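Local coordinates for protein nucleoporin nup120 (Schizosaccharomyces pombe, PDB 4GQ2) that serves as a structural component of the nuclear pore complex, whose nucleoporins can also dock transiently associated transport factors, at residues Ile78-Phe87 against Asn102-Met112; Ser583-Thr592 against His623-Tyr632. All blocks are in the same frame, centred on the assembly; numbering follows the deposited sequence.

Interaction 1: Ile78-Phe87 against Asn102-Met112; sequences IFQNRTLTIF and NVKIHFPSNVM
Leu84 and Ile105 face each other as an antiparallel hydrogen-bonded pair, Leu84 N to Ile105 O at 2.9 Å and Ile105 N to Leu84 O at 2.8 Å, both nearly straight. Ile86 and Val103 form the next such pair, while Thr83-His106 and Thr85-Lys104 are non-hydrogen-bonded. The dense side is the face bearing Leu84, Ile86, Val103 and Ile105. There Ile86 CD1 meets Ile105 CD1 at 3.9 Å, and Leu84 CB lies 3.8 Å from Phe107 CE1. With both segments inside the beta-propeller domain, strands 83-88 and 101-106 are neighbours in one sheet whose apolar face packs on strands 126-133 and 138-143 of the next sheet, and the Phe107 ring meets Tyr139 edge-to-face.

The other face is more polar, and opens toward solvent at Lys104 and His106, which are partly exposed. Thr83 CG2 approaches His106 ND1 at 3.6 Å, side by side, and the His106 ring stacks on Trp26. On the face of Thr83 and Thr85, Asn102 CB sits over the centre of the Phe87 ring, 3.8 Å from its centroid. Toward solvent, the turn at Arg82 is held by Phe107 N donating to Arg82 O and by a weak bond from Arg82 N to Asn110 OD1. The exposed Arg82 side chain, bent at chi3 (-142°), brings NH1 to Pro108 O at 2.7 Å, above the carbonyl plane. A water links Phe79 O, Thr83 O and Val111 N, joining the turn to strand 111-112.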
# COMPACT_ATOMS: atom_id res chain seq x y z
N ILE A 78 -7.36 28.23 1.50
CA ILE A 78 -6.78 29.28 2.33
C ILE A 78 -6.84 28.91 3.82
O ILE A 78 -7.83 28.36 4.30
CB ILE A 78 -7.39 30.67 2.06
CG1 ILE A 78 -8.92 30.67 2.26
CG2 ILE A 78 -6.99 31.17 0.68
CD1 ILE A 78 -9.55 32.04 2.08
N PHE A 79 -5.77 29.24 4.54
CA PHE A 79 -5.58 28.79 5.92
C PHE A 79 -5.27 29.96 6.86
O PHE A 79 -4.82 31.02 6.43
CB PHE A 79 -4.46 27.73 5.98
CG PHE A 79 -4.69 26.55 5.07
CD1 PHE A 79 -4.29 26.60 3.74
CD2 PHE A 79 -5.33 25.41 5.53
CE1 PHE A 79 -4.52 25.52 2.89
CE2 PHE A 79 -5.55 24.32 4.69
CZ PHE A 79 -5.15 24.38 3.37
N GLN A 80 -5.50 29.76 8.15
CA GLN A 80 -5.27 30.80 9.15
C GLN A 80 -3.78 31.00 9.48
O GLN A 80 -3.45 31.74 10.41
CB GLN A 80 -6.10 30.55 10.40
CG GLN A 80 -7.56 30.93 10.23
CD GLN A 80 -8.39 30.71 11.48
OE1 GLN A 80 -8.39 29.62 12.06
NE2 GLN A 80 -9.11 31.75 11.90
N ASN A 81 -2.90 30.36 8.72
CA ASN A 81 -1.48 30.64 8.82
C ASN A 81 -1.02 31.59 7.70
O ASN A 81 0.15 31.62 7.33
CB ASN A 81 -0.66 29.35 8.82
CG ASN A 81 -0.75 28.57 7.52
OD1 ASN A 81 -1.50 28.94 6.61
ND2 ASN A 81 0.01 27.49 7.42
N ARG A 82 -1.97 32.38 7.18
CA ARG A 82 -1.72 33.39 6.14
C ARG A 82 -1.15 32.78 4.86
O ARG A 82 -0.21 33.31 4.28
CB ARG A 82 -0.81 34.51 6.65
CG ARG A 82 -1.32 35.24 7.88
CD ARG A 82 -0.33 36.29 8.35
NE ARG A 82 -0.29 36.36 9.81
CZ ARG A 82 0.17 37.39 10.51
NH1 ARG A 82 0.63 38.48 9.91
NH2 ARG A 82 0.17 37.33 11.84
N THR A 83 -1.73 31.66 4.44
CA THR A 83 -1.30 30.99 3.21
C THR A 83 -2.45 30.73 2.25
O THR A 83 -3.62 30.64 2.67
CB THR A 83 -0.61 29.64 3.50
OG1 THR A 83 -1.54 28.76 4.15
CG2 THR A 83 0.65 29.82 4.38
N LEU A 84 -2.11 30.63 0.97
CA LEU A 84 -3.00 30.11 -0.06
C LEU A 84 -2.23 29.03 -0.82
O LEU A 84 -1.15 29.29 -1.36
CB LEU A 84 -3.47 31.24 -0.99
CG LEU A 84 -3.89 31.10 -2.47
CD1 LEU A 84 -4.81 29.93 -2.78
CD2 LEU A 84 -4.55 32.40 -2.92
N THR A 85 -2.77 27.81 -0.83
CA THR A 85 -2.14 26.70 -1.53
C THR A 85 -2.90 26.37 -2.80
O THR A 85 -4.12 26.47 -2.83
CB THR A 85 -2.07 25.43 -0.67
OG1 THR A 85 -3.39 24.94 -0.44
CG2 THR A 85 -1.36 25.71 0.66
N ILE A 86 -2.16 25.97 -3.84
CA ILE A 86 -2.78 25.58 -5.10
C ILE A 86 -2.29 24.20 -5.54
O ILE A 86 -1.09 23.98 -5.70
CB ILE A 86 -2.48 26.59 -6.23
CG1 ILE A 86 -2.87 28.00 -5.80
CG2 ILE A 86 -3.22 26.19 -7.51
CD1 ILE A 86 -2.17 29.10 -6.57
N PHE A 87 -3.24 23.29 -5.73
CA PHE A 87 -2.97 21.94 -6.22
C PHE A 87 -3.63 21.73 -7.59
O PHE A 87 -4.80 22.06 -7.78
CB PHE A 87 -3.52 20.92 -5.24
CG PHE A 87 -2.69 20.74 -3.99
CD1 PHE A 87 -2.68 21.71 -2.99
CD2 PHE A 87 -1.94 19.58 -3.80
CE1 PHE A 87 -1.93 21.53 -1.83
CE2 PHE A 87 -1.19 19.39 -2.65
CZ PHE A 87 -1.19 20.37 -1.65
N ASN A 102 3.11 21.47 -6.00
CA ASN A 102 2.07 22.44 -5.70
C ASN A 102 2.71 23.79 -5.36
O ASN A 102 3.94 23.90 -5.29
CB ASN A 102 1.17 21.95 -4.55
CG ASN A 102 1.85 22.00 -3.20
OD1 ASN A 102 3.01 21.64 -3.06
ND2 ASN A 102 1.12 22.46 -2.20
N VAL A 103 1.89 24.81 -5.19
CA VAL A 103 2.42 26.11 -4.78
C VAL A 103 1.78 26.58 -3.49
O VAL A 103 0.59 26.36 -3.26
CB VAL A 103 2.43 27.18 -5.92
CG1 VAL A 103 1.59 26.76 -7.12
CG2 VAL A 103 2.04 28.57 -5.43
N LYS A 104 2.60 27.18 -2.64
CA LYS A 104 2.14 27.77 -1.39
C LYS A 104 2.56 29.24 -1.36
O LYS A 104 3.75 29.56 -1.43
CB LYS A 104 2.71 27.02 -0.19
CG LYS A 104 2.46 27.69 1.16
CD LYS A 104 3.02 26.88 2.31
CE LYS A 104 2.38 25.51 2.40
NZ LYS A 104 2.72 24.83 3.68
N ILE A 105 1.55 30.12 -1.28
CA ILE A 105 1.74 31.56 -1.33
C ILE A 105 1.48 32.12 0.06
O ILE A 105 0.43 31.90 0.63
CB ILE A 105 0.79 32.20 -2.36
CG1 ILE A 105 1.09 31.63 -3.75
CG2 ILE A 105 0.93 33.71 -2.37
CD1 ILE A 105 0.03 31.86 -4.80
N HIS A 106 2.46 32.84 0.59
CA HIS A 106 2.34 33.46 1.91
C HIS A 106 1.97 34.90 1.78
O HIS A 106 2.43 35.59 0.86
CB HIS A 106 3.64 33.35 2.70
CG HIS A 106 4.15 31.94 2.86
ND1 HIS A 106 3.91 31.21 3.97
CD2 HIS A 106 4.91 31.15 2.01
CE1 HIS A 106 4.49 30.00 3.84
NE2 HIS A 106 5.10 29.96 2.64
N PHE A 107 1.14 35.35 2.72
CA PHE A 107 0.62 36.71 2.76
C PHE A 107 0.95 37.33 4.11
O PHE A 107 1.15 36.60 5.09
CB PHE A 107 -0.90 36.69 2.56
CG PHE A 107 -1.32 36.34 1.17
CD1 PHE A 107 -1.43 35.01 0.77
CD2 PHE A 107 -1.61 37.35 0.25
CE1 PHE A 107 -1.83 34.69 -0.52
CE2 PHE A 107 -2.00 37.03 -1.05
CZ PHE A 107 -2.11 35.70 -1.43
N PRO A 108 1.01 38.68 4.18
CA PRO A 108 1.26 39.38 5.45
C PRO A 108 0.01 39.42 6.32
O PRO A 108 0.10 39.70 7.52
CB PRO A 108 1.64 40.80 5.01
CG PRO A 108 1.73 40.79 3.52
CD PRO A 108 0.91 39.63 3.05
N SER A 109 -1.14 39.16 5.70
CA SER A 109 -2.43 39.08 6.38
C SER A 109 -3.29 37.99 5.75
O SER A 109 -3.13 37.68 4.57
CB SER A 109 -3.13 40.43 6.28
OG SER A 109 -4.52 40.31 6.50
N ASN A 110 -4.20 37.42 6.54
CA ASN A 110 -5.08 36.34 6.08
C ASN A 110 -5.95 36.74 4.88
O ASN A 110 -6.61 37.77 4.91
CB ASN A 110 -5.99 35.85 7.22
CG ASN A 110 -5.32 34.81 8.10
OD1 ASN A 110 -4.52 34.00 7.64
ND2 ASN A 110 -5.66 34.81 9.38
N VAL A 111 -5.94 35.91 3.83
CA VAL A 111 -6.88 36.08 2.73
C VAL A 111 -8.29 35.99 3.32
O VAL A 111 -8.56 35.12 4.14
CB VAL A 111 -6.69 35.02 1.63
CG1 VAL A 111 -7.66 35.26 0.48
CG2 VAL A 111 -5.26 35.04 1.11
N MET A 112 -9.17 36.89 2.91
CA MET A 112 -10.53 36.88 3.42
C MET A 112 -11.36 35.80 2.74
O MET A 112 -11.10 35.43 1.60
CB MET A 112 -11.21 38.25 3.27
CG MET A 112 -11.63 38.61 1.85
SD MET A 112 -12.77 40.01 1.81
CE MET A 112 -13.44 39.88 0.14
O HOH W 1 -4.82 33.01 4.26

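Interaction 2: Ser583-Thr592 against His623-Tyr632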
# COMPACT_ATOMS: atom_id res chain seq x y z
N SER A 583 -23.98 -13.19 5.30
CA SER A 583 -24.19 -13.46 6.71
C SER A 583 -23.27 -14.56 7.23
O SER A 583 -22.91 -14.55 8.41
CB SER A 583 -25.66 -13.77 7.01
OG SER A 583 -26.08 -14.93 6.33
N LEU A 584 -22.88 -15.48 6.36
CA LEU A 584 -21.86 -16.48 6.69
C LEU A 584 -20.50 -15.82 6.88
O LEU A 584 -19.81 -16.09 7.87
CB LEU A 584 -21.78 -17.55 5.60
CG LEU A 584 -20.85 -18.75 5.77
CD1 LEU A 584 -21.08 -19.47 7.08
CD2 LEU A 584 -21.07 -19.71 4.61
N HIS A 585 -20.13 -14.94 5.95
CA HIS A 585 -18.89 -14.16 6.09
C HIS A 585 -18.82 -13.47 7.43
O HIS A 585 -17.78 -13.50 8.10
CB HIS A 585 -18.75 -13.15 4.97
CG HIS A 585 -17.33 -12.71 4.74
ND1 HIS A 585 -16.69 -11.85 5.56
CD2 HIS A 585 -16.41 -13.06 3.75
CE1 HIS A 585 -15.44 -11.65 5.11
NE2 HIS A 585 -15.27 -12.39 4.01
N SER A 586 -19.94 -12.90 7.86
CA SER A 586 -19.98 -12.11 9.09
C SER A 586 -19.89 -12.94 10.37
O SER A 586 -19.88 -12.39 11.46
CB SER A 586 -21.25 -11.25 9.11
OG SER A 586 -22.37 -12.05 9.45
N CYS A 587 -19.83 -14.26 10.23
CA CYS A 587 -19.56 -15.16 11.36
C CYS A 587 -18.09 -15.19 11.76
O CYS A 587 -17.73 -15.70 12.83
CB CYS A 587 -20.01 -16.59 11.02
SG CYS A 587 -21.78 -16.77 10.75
N MET A 588 -17.23 -14.64 10.90
CA MET A 588 -15.79 -14.69 11.07
C MET A 588 -15.25 -13.41 11.67
O MET A 588 -15.56 -12.32 11.18
CB MET A 588 -15.09 -14.93 9.72
CG MET A 588 -15.72 -15.99 8.85
SD MET A 588 -15.86 -17.60 9.65
CE MET A 588 -16.72 -18.51 8.37
N SER A 589 -14.44 -13.54 12.72
CA SER A 589 -13.74 -12.39 13.30
C SER A 589 -12.50 -12.04 12.46
O SER A 589 -12.06 -12.83 11.63
CB SER A 589 -13.33 -12.68 14.75
OG SER A 589 -12.41 -13.76 14.82
N PHE A 590 -11.95 -10.85 12.71
CA PHE A 590 -10.74 -10.38 12.03
C PHE A 590 -9.65 -11.46 12.03
O PHE A 590 -9.00 -11.69 11.02
CB PHE A 590 -10.20 -9.10 12.70
CG PHE A 590 -8.88 -8.64 12.14
CD1 PHE A 590 -7.68 -9.12 12.65
CD2 PHE A 590 -8.84 -7.73 11.08
CE1 PHE A 590 -6.46 -8.71 12.13
CE2 PHE A 590 -7.62 -7.31 10.55
CZ PHE A 590 -6.43 -7.80 11.08
N SER A 591 -9.47 -12.09 13.19
CA SER A 591 -8.44 -13.11 13.38
C SER A 591 -8.70 -14.37 12.55
O SER A 591 -7.78 -14.93 11.97
CB SER A 591 -8.33 -13.44 14.88
OG SER A 591 -7.62 -14.65 15.10
N THR A 592 -9.96 -14.79 12.49
CA THR A 592 -10.35 -15.94 11.67
C THR A 592 -10.18 -15.60 10.18
O THR A 592 -9.67 -16.41 9.42
CB THR A 592 -11.80 -16.40 11.96
OG1 THR A 592 -11.93 -16.76 13.34
CG2 THR A 592 -12.18 -17.59 11.10
N HIS A 623 -11.76 -23.90 8.99
CA HIS A 623 -12.15 -22.48 9.02
C HIS A 623 -13.61 -22.16 9.18
O HIS A 623 -13.96 -21.12 9.74
CB HIS A 623 -11.60 -21.75 7.81
CG HIS A 623 -10.10 -21.73 7.76
ND1 HIS A 623 -9.35 -21.07 8.67
CD2 HIS A 623 -9.21 -22.32 6.87
CE1 HIS A 623 -8.05 -21.24 8.38
NE2 HIS A 623 -7.96 -22.00 7.28
N ILE A 624 -14.47 -23.04 8.69
CA ILE A 624 -15.90 -22.77 8.76
C ILE A 624 -16.55 -23.47 9.95
O ILE A 624 -17.11 -22.82 10.83
CB ILE A 624 -16.61 -23.11 7.44
CG1 ILE A 624 -16.08 -22.21 6.33
CG2 ILE A 624 -18.12 -22.97 7.58
CD1 ILE A 624 -16.46 -22.66 4.94
N TYR A 625 -16.45 -24.80 9.97
CA TYR A 625 -17.08 -25.61 11.01
C TYR A 625 -16.92 -25.05 12.44
O TYR A 625 -17.91 -24.89 13.14
CB TYR A 625 -16.61 -27.07 10.90
CG TYR A 625 -17.24 -28.01 11.91
CD1 TYR A 625 -18.49 -28.58 11.67
CD2 TYR A 625 -16.56 -28.35 13.08
CE1 TYR A 625 -19.06 -29.44 12.59
CE2 TYR A 625 -17.13 -29.21 14.01
CZ TYR A 625 -18.38 -29.76 13.75
OH TYR A 625 -18.94 -30.62 14.67
N PRO A 626 -15.68 -24.74 12.87
CA PRO A 626 -15.53 -24.25 14.25
C PRO A 626 -16.11 -22.86 14.51
O PRO A 626 -16.24 -22.46 15.66
CB PRO A 626 -14.01 -24.23 14.46
CG PRO A 626 -13.43 -24.17 13.10
CD PRO A 626 -14.36 -24.94 12.22
N ASN A 627 -16.46 -22.15 13.45
CA ASN A 627 -16.94 -20.78 13.59
C ASN A 627 -18.43 -20.62 13.37
O ASN A 627 -19.00 -19.58 13.69
CB ASN A 627 -16.15 -19.86 12.65
CG ASN A 627 -14.69 -19.75 13.02
OD1 ASN A 627 -14.33 -19.11 14.02
ND2 ASN A 627 -13.82 -20.37 12.23
N VAL A 628 -19.07 -21.66 12.83
CA VAL A 628 -20.48 -21.59 12.48
C VAL A 628 -21.33 -22.58 13.29
O VAL A 628 -21.08 -23.79 13.30
CB VAL A 628 -20.72 -21.78 10.96
CG1 VAL A 628 -22.15 -21.42 10.60
CG2 VAL A 628 -19.76 -20.91 10.16
N ASP A 629 -22.33 -22.01 13.96
CA ASP A 629 -23.32 -22.69 14.79
C ASP A 629 -24.11 -23.77 14.01
O ASP A 629 -24.57 -23.51 12.89
CB ASP A 629 -24.26 -21.60 15.32
CG ASP A 629 -25.32 -22.11 16.27
OD1 ASP A 629 -25.88 -23.21 16.07
OD2 ASP A 629 -25.63 -21.37 17.24
N PRO A 630 -24.24 -24.99 14.59
CA PRO A 630 -25.02 -26.12 14.05
C PRO A 630 -26.43 -25.78 13.54
O PRO A 630 -26.83 -26.28 12.48
CB PRO A 630 -25.12 -27.09 15.24
CG PRO A 630 -24.15 -26.59 16.28
CD PRO A 630 -23.41 -25.41 15.73
N ASP A 631 -27.19 -24.98 14.29
CA ASP A 631 -28.50 -24.51 13.83
C ASP A 631 -28.38 -23.66 12.57
O ASP A 631 -29.17 -23.81 11.63
CB ASP A 631 -29.24 -23.71 14.92
CG ASP A 631 -30.57 -23.14 14.43
OD1 ASP A 631 -31.57 -23.88 14.41
OD2 ASP A 631 -30.60 -21.94 14.08
N TYR A 632 -27.38 -22.78 12.54
CA TYR A 632 -27.17 -21.88 11.41
C TYR A 632 -26.75 -22.63 10.14
O TYR A 632 -27.09 -22.22 9.03
CB TYR A 632 -26.18 -20.77 11.77
CG TYR A 632 -26.05 -19.72 10.70
CD1 TYR A 632 -27.07 -18.79 10.48
CD2 TYR A 632 -24.92 -19.65 9.89
CE1 TYR A 632 -26.96 -17.82 9.49
CE2 TYR A 632 -24.80 -18.69 8.90
CZ TYR A 632 -25.82 -17.78 8.71
OH TYR A 632 -25.70 -16.83 7.73
O HOH W 2 -14.43 -16.03 14.09
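A water lodged between Thr592 and Asn627 is gripped by three groups: it accepts from Ser589 N at 2.8 Å, lies 2.7 Å from Thr592 OG1, and donates to Asn627 OD1 at 3.1 Å. Ser589 is the N-cap of helix 590-605, so the water ties the start of that helix to Asn627, in the connection between helices 612-624 and 630-641. Asn627 is also held through ND2, which donates to His623 O at 2.6 Å from well above the carbonyl plane; the methyl CG2 of Thr592 rests against the same amide. Against CB of Asn627, Met588, bent at chi2 (-56°), lays SD at 3.8 Å.

Leu584 CD1 then reaches Val628 CG2 at 3.6 Å, the two side chains crossing at about a right angle. Leu584 directly precedes, and Met588 closes, the type I turn from His585 to Met588, which joins helices 571-585 and 590-605 and fits against the connection from 612-624 to 630-641 in the alpha-helical part of the chain. Cys587 SG approaches the Tyr632 ring obliquely, 4.7 Å from its centroid, in a sulfur-aromatic contact. At the ring's edge Ser583 OG stands near Tyr632 OH, but the modelled separation is too short to be trusted, and Ser583 OG also bonds to Asp579 O. Bonded to His623 O through ND2 and to the water through OD1, the Asn627 amide is probably held in its rotation, whereas the aliphatic and sulfur contacts supply close packing with little directional constraint.

In the fold
Interactions 1 and 2 show how one chain uses two kinds of contact in two kinds of architecture. Their centres lie about 53 Å apart on opposite sides of the chain's centre, and they share no helix or strand. Interaction 1 is the more buried: backbone hydrogen bonds repeat between paired strands, and apolar side chains fill the space toward the next sheet, with polar side chains on the opposite face and at the turn. Interaction 2 is only partly buried and buries about half as much surface between its segments. Its loops and helix ends meet chiefly through side chains, with a bridging water in place of backbone bonds from segment to segment.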